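Local coordinates for protein pyruvate-formate lyase-activating enzyme (PDB 3CAN) that is a radical SAM superfamily protein whose domain has a parallel alpha/beta fold related to the TIM barrel, at residues A[59-67]-A[78-86]. Sequence-based numbering, arbitrary orientation. Where two conformers were deposited one is given.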
loop_
_atom_site.group_PDB
_atom_site.type_symbol
_atom_site.label_atom_id
_atom_site.label_comp_id
_atom_site.label_asym_id
_atom_site.label_seq_id
_atom_site.Cartn_x
_atom_site.Cartn_y
_atom_site.Cartn_z
ATOM N N LEU A 59 -5.394 0.132 -10.342
ATOM C CA LEU A 59 -5.554 -0.756 -9.197
ATOM C C LEU A 59 -7.042 -0.974 -9.016
ATOM O O LEU A 59 -7.808 -0.015 -8.997
ATOM C CB LEU A 59 -4.980 -0.106 -7.930
ATOM C CG LEU A 59 -3.572 0.477 -8.048
ATOM C CD1 LEU A 59 -3.216 1.279 -6.803
ATOM C CD2 LEU A 59 -2.545 -0.643 -8.299
ATOM N N ILE A 60 -7.474 -2.225 -8.927
ATOM C CA ILE A 60 -8.887 -2.496 -8.664
ATOM C C ILE A 60 -9.021 -3.546 -7.578
ATOM O O ILE A 60 -8.348 -4.578 -7.634
ATOM C CB ILE A 60 -9.636 -2.967 -9.943
ATOM C CG1 ILE A 60 -9.518 -1.919 -11.049
ATOM C CG2 ILE A 60 -11.108 -3.218 -9.636
ATOM C CD1 ILE A 60 -9.969 -2.385 -12.448
ATOM N N ASP A 61 -9.904 -3.289 -6.609
ATOM C CA ASP A 61 -10.215 -4.242 -5.547
ATOM C C ASP A 61 -11.288 -5.204 -6.050
ATOM O O ASP A 61 -12.273 -4.777 -6.652
ATOM C CB ASP A 61 -10.773 -3.535 -4.308
ATOM C CG ASP A 61 -9.742 -2.728 -3.571
ATOM O OD1 ASP A 61 -8.552 -2.783 -3.920
ATOM O OD2 ASP A 61 -10.141 -2.018 -2.626
ATOM N N LEU A 62 -11.100 -6.490 -5.782
ATOM C CA LEU A 62 -12.123 -7.494 -6.063
ATOM C C LEU A 62 -12.462 -8.227 -4.764
ATOM O O LEU A 62 -11.968 -9.316 -4.496
ATOM C CB LEU A 62 -11.620 -8.454 -7.129
ATOM C CG LEU A 62 -12.594 -9.495 -7.660
ATOM C CD1 LEU A 62 -13.842 -8.794 -8.213
ATOM C CD2 LEU A 62 -11.913 -10.352 -8.720
ATOM N N LYS A 63 -13.297 -7.591 -3.949
ATOM C CA LYS A 63 -13.587 -8.086 -2.600
ATOM C C LYS A 63 -14.413 -9.365 -2.607
ATOM O O LYS A 63 -14.202 -10.251 -1.769
ATOM C CB LYS A 63 -14.265 -7.003 -1.750
ATOM C CG LYS A 63 -13.271 -6.143 -0.977
ATOM C CD LYS A 63 -13.957 -5.118 -0.075
ATOM C CE LYS A 63 -13.892 -3.711 -0.671
ATOM N NZ LYS A 63 -14.842 -2.746 -0.041
ATOM N N SER A 64 -15.336 -9.482 -3.556
ATOM C CA SER A 64 -16.156 -10.690 -3.654
ATOM C C SER A 64 -16.821 -10.793 -5.001
ATOM O O SER A 64 -17.246 -9.785 -5.563
ATOM C CB SER A 64 -17.264 -10.720 -2.591
ATOM O OG SER A 64 -17.949 -11.966 -2.649
HETATM N N MSE A 65 -16.956 -12.025 -5.482
HETATM C CA MSE A 65 -17.779 -12.302 -6.654
HETATM C C MSE A 65 -19.267 -12.374 -6.289
HETATM O O MSE A 65 -20.125 -12.332 -7.167
HETATM C CB MSE A 65 -17.352 -13.605 -7.302
HETATM C CG MSE A 65 -15.975 -13.577 -7.905
HETATM SE SE MSE A 65 -15.692 -12.203 -9.279
HETATM C CE MSE A 65 -16.917 -12.872 -10.656
ATOM N N ASP A 66 -19.552 -12.483 -4.995
ATOM C CA ASP A 66 -20.920 -12.465 -4.470
ATOM C C ASP A 66 -21.345 -11.024 -4.238
ATOM O O ASP A 66 -20.826 -10.349 -3.342
ATOM C CB ASP A 66 -20.949 -13.276 -3.168
ATOM C CG ASP A 66 -22.342 -13.450 -2.594
ATOM O OD1 ASP A 66 -23.205 -12.574 -2.758
ATOM O OD2 ASP A 66 -22.554 -14.488 -1.940
ATOM N N SER A 67 -22.269 -10.526 -5.063
ATOM C CA SER A 67 -22.686 -9.114 -4.974
ATOM C C SER A 67 -23.333 -8.760 -3.631
ATOM O O SER A 67 -23.240 -7.626 -3.171
ATOM C CB SER A 67 -23.628 -8.736 -6.113
ATOM O OG SER A 67 -23.695 -7.327 -6.262
ATOM N N ASN A 78 -21.361 -5.375 -6.830
ATOM C CA ASN A 78 -20.118 -5.578 -7.573
ATOM C C ASN A 78 -20.251 -5.487 -9.093
ATOM O O ASN A 78 -19.249 -5.597 -9.811
ATOM C CB ASN A 78 -19.425 -6.889 -7.159
ATOM C CG ASN A 78 -20.174 -8.125 -7.601
ATOM O OD1 ASN A 78 -21.227 -8.058 -8.263
ATOM N ND2 ASN A 78 -19.638 -9.274 -7.235
ATOM N N GLU A 79 -21.467 -5.268 -9.597
ATOM C CA GLU A 79 -21.686 -5.248 -11.040
ATOM C C GLU A 79 -20.753 -4.251 -11.760
ATOM O O GLU A 79 -20.112 -4.583 -12.774
ATOM C CB GLU A 79 -23.163 -4.965 -11.344
ATOM C CG GLU A 79 -24.086 -6.213 -11.210
ATOM C CD GLU A 79 -24.482 -6.608 -9.773
ATOM O OE1 GLU A 79 -23.939 -6.079 -8.800
ATOM O OE2 GLU A 79 -25.367 -7.473 -9.617
ATOM N N LEU A 80 -20.652 -3.036 -11.217
ATOM C CA LEU A 80 -19.783 -2.017 -11.787
ATOM C C LEU A 80 -18.305 -2.375 -11.666
ATOM O O LEU A 80 -17.521 -2.102 -12.570
ATOM C CB LEU A 80 -20.020 -0.678 -11.082
ATOM C CG LEU A 80 -19.116 0.473 -11.513
ATOM C CD1 LEU A 80 -19.318 0.763 -12.988
ATOM C CD2 LEU A 80 -19.406 1.704 -10.673
ATOM N N ILE A 81 -17.920 -2.961 -10.539
ATOM C CA ILE A 81 -16.528 -3.355 -10.315
ATOM C C ILE A 81 -16.108 -4.341 -11.412
ATOM O O ILE A 81 -15.049 -4.194 -12.018
ATOM C CB ILE A 81 -16.317 -3.988 -8.904
ATOM C CG1 ILE A 81 -16.294 -2.915 -7.817
ATOM C CG2 ILE A 81 -14.986 -4.749 -8.825
ATOM C CD1 ILE A 81 -17.554 -2.197 -7.608
ATOM N N LEU A 82 -16.964 -5.321 -11.684
ATOM C CA LEU A 82 -16.652 -6.321 -12.700
ATOM C C LEU A 82 -16.602 -5.712 -14.101
ATOM O O LEU A 82 -15.750 -6.064 -14.904
ATOM C CB LEU A 82 -17.655 -7.474 -12.637
ATOM C CG LEU A 82 -17.659 -8.241 -11.306
ATOM C CD1 LEU A 82 -18.686 -9.382 -11.336
ATOM C CD2 LEU A 82 -16.273 -8.773 -10.972
ATOM N N LYS A 83 -17.526 -4.812 -14.394
ATOM C CA LYS A 83 -17.521 -4.086 -15.667
ATOM C C LYS A 83 -16.218 -3.311 -15.866
ATOM O O LYS A 83 -15.617 -3.348 -16.947
ATOM C CB LYS A 83 -18.711 -3.125 -15.707
ATOM C CG LYS A 83 -18.824 -2.356 -16.993
ATOM C CD LYS A 83 -20.122 -1.571 -17.090
ATOM C CE LYS A 83 -21.324 -2.476 -17.326
ATOM N NZ LYS A 83 -21.938 -2.958 -16.059
ATOM N N ASN A 84 -15.770 -2.629 -14.819
ATOM C CA ASN A 84 -14.532 -1.835 -14.887
ATOM C C ASN A 84 -13.283 -2.679 -15.107
ATOM O O ASN A 84 -12.370 -2.282 -15.847
ATOM C CB ASN A 84 -14.353 -1.006 -13.613
ATOM C CG ASN A 84 -15.253 0.215 -13.577
ATOM O OD1 ASN A 84 -15.868 0.576 -14.592
ATOM N ND2 ASN A 84 -15.385 0.828 -12.392
ATOM N N ILE A 85 -13.230 -3.831 -14.457
ATOM C CA ILE A 85 -12.110 -4.729 -14.643
ATOM C C ILE A 85 -12.102 -5.207 -16.087
ATOM O O ILE A 85 -11.059 -5.211 -16.741
ATOM C CB ILE A 85 -12.130 -5.931 -13.666
ATOM C CG1 ILE A 85 -12.016 -5.449 -12.211
ATOM C CG2 ILE A 85 -11.015 -6.890 -14.021
ATOM C CD1 ILE A 85 -12.333 -6.515 -11.176
ATOM N N ARG A 86 -13.272 -5.586 -16.609
ATOM C CA ARG A 86 -13.343 -6.010 -18.004
ATOM C C ARG A 86 -12.910 -4.881 -18.943
ATOM O O ARG A 86 -12.186 -5.123 -19.904
ATOM C CB ARG A 86 -14.747 -6.496 -18.365
ATOM C CG ARG A 86 -14.858 -7.090 -19.766
ATOM C CD ARG A 86 -16.192 -7.813 -19.948
ATOM N NE ARG A 86 -16.247 -9.039 -19.158
ATOM C CZ ARG A 86 -15.647 -10.176 -19.491
ATOM N NH1 ARG A 86 -14.956 -10.285 -20.625
ATOM N NH2 ARG A 86 -15.751 -11.220 -18.697
#
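Ile-60 packs on Ile-85 where the end of strand 57-61 lies against helix 79-90. Their side chains pass each other at a slant. Ile-60 CG2 lies 3.5 Å from Ile-85 CG1, and Ile-60 CD1 also touches Ile-85 CG1. The CD1 of Leu-62 fills the next place along. With CG anti to the backbone N (chi1 -174°), the side chain of Leu-62 brings CD1 to 3.7 Å from Leu-82 CD2, and it crosses both Leu-82 and Ile-85 at about a right angle. Ile-81 CG2 meets the strand end at the carbonyl O of Asp-61. Further out, the bent chain of selenomethionine Met-65 turns back to the helix, and its SE lies 3.9 Å from Leu-82 CD2.

The polar contacts gather at the start of the helix. Asn-78 ND2 donates to the carbonyl O of Ser-64 at 3.0 Å. This bond is nearly straight (165°), and the acceptor lies in the amide plane. A weak second bond runs from Asn-78 ND2 to Met-65 O at 3.1 Å. One amide nitrogen thus ties two successive carbonyls of the loop. Ser-67 OG donates to Glu-79 OE1 at 2.8 Å, on the syn side of the carboxylate and somewhat out of its plane. Within the loop, Ser-64 OG accepts from Asp-66 N at 2.9 Å, an ST turn. Asp-66 in turn N-caps helix 67-74.

Strand residues 59-61 and helix residues 79-86 run roughly antiparallel, at 149°, as in a beta-alpha-beta unit. Here helix 67-74 is inserted in the connection, and strand 95-101 follows helix 79-90. Ile-97 of that strand touches Leu-62 and Ile-85, while Leu-114 and Phe-118 of helix 109-121 flank Met-65 and Leu-82 respectively.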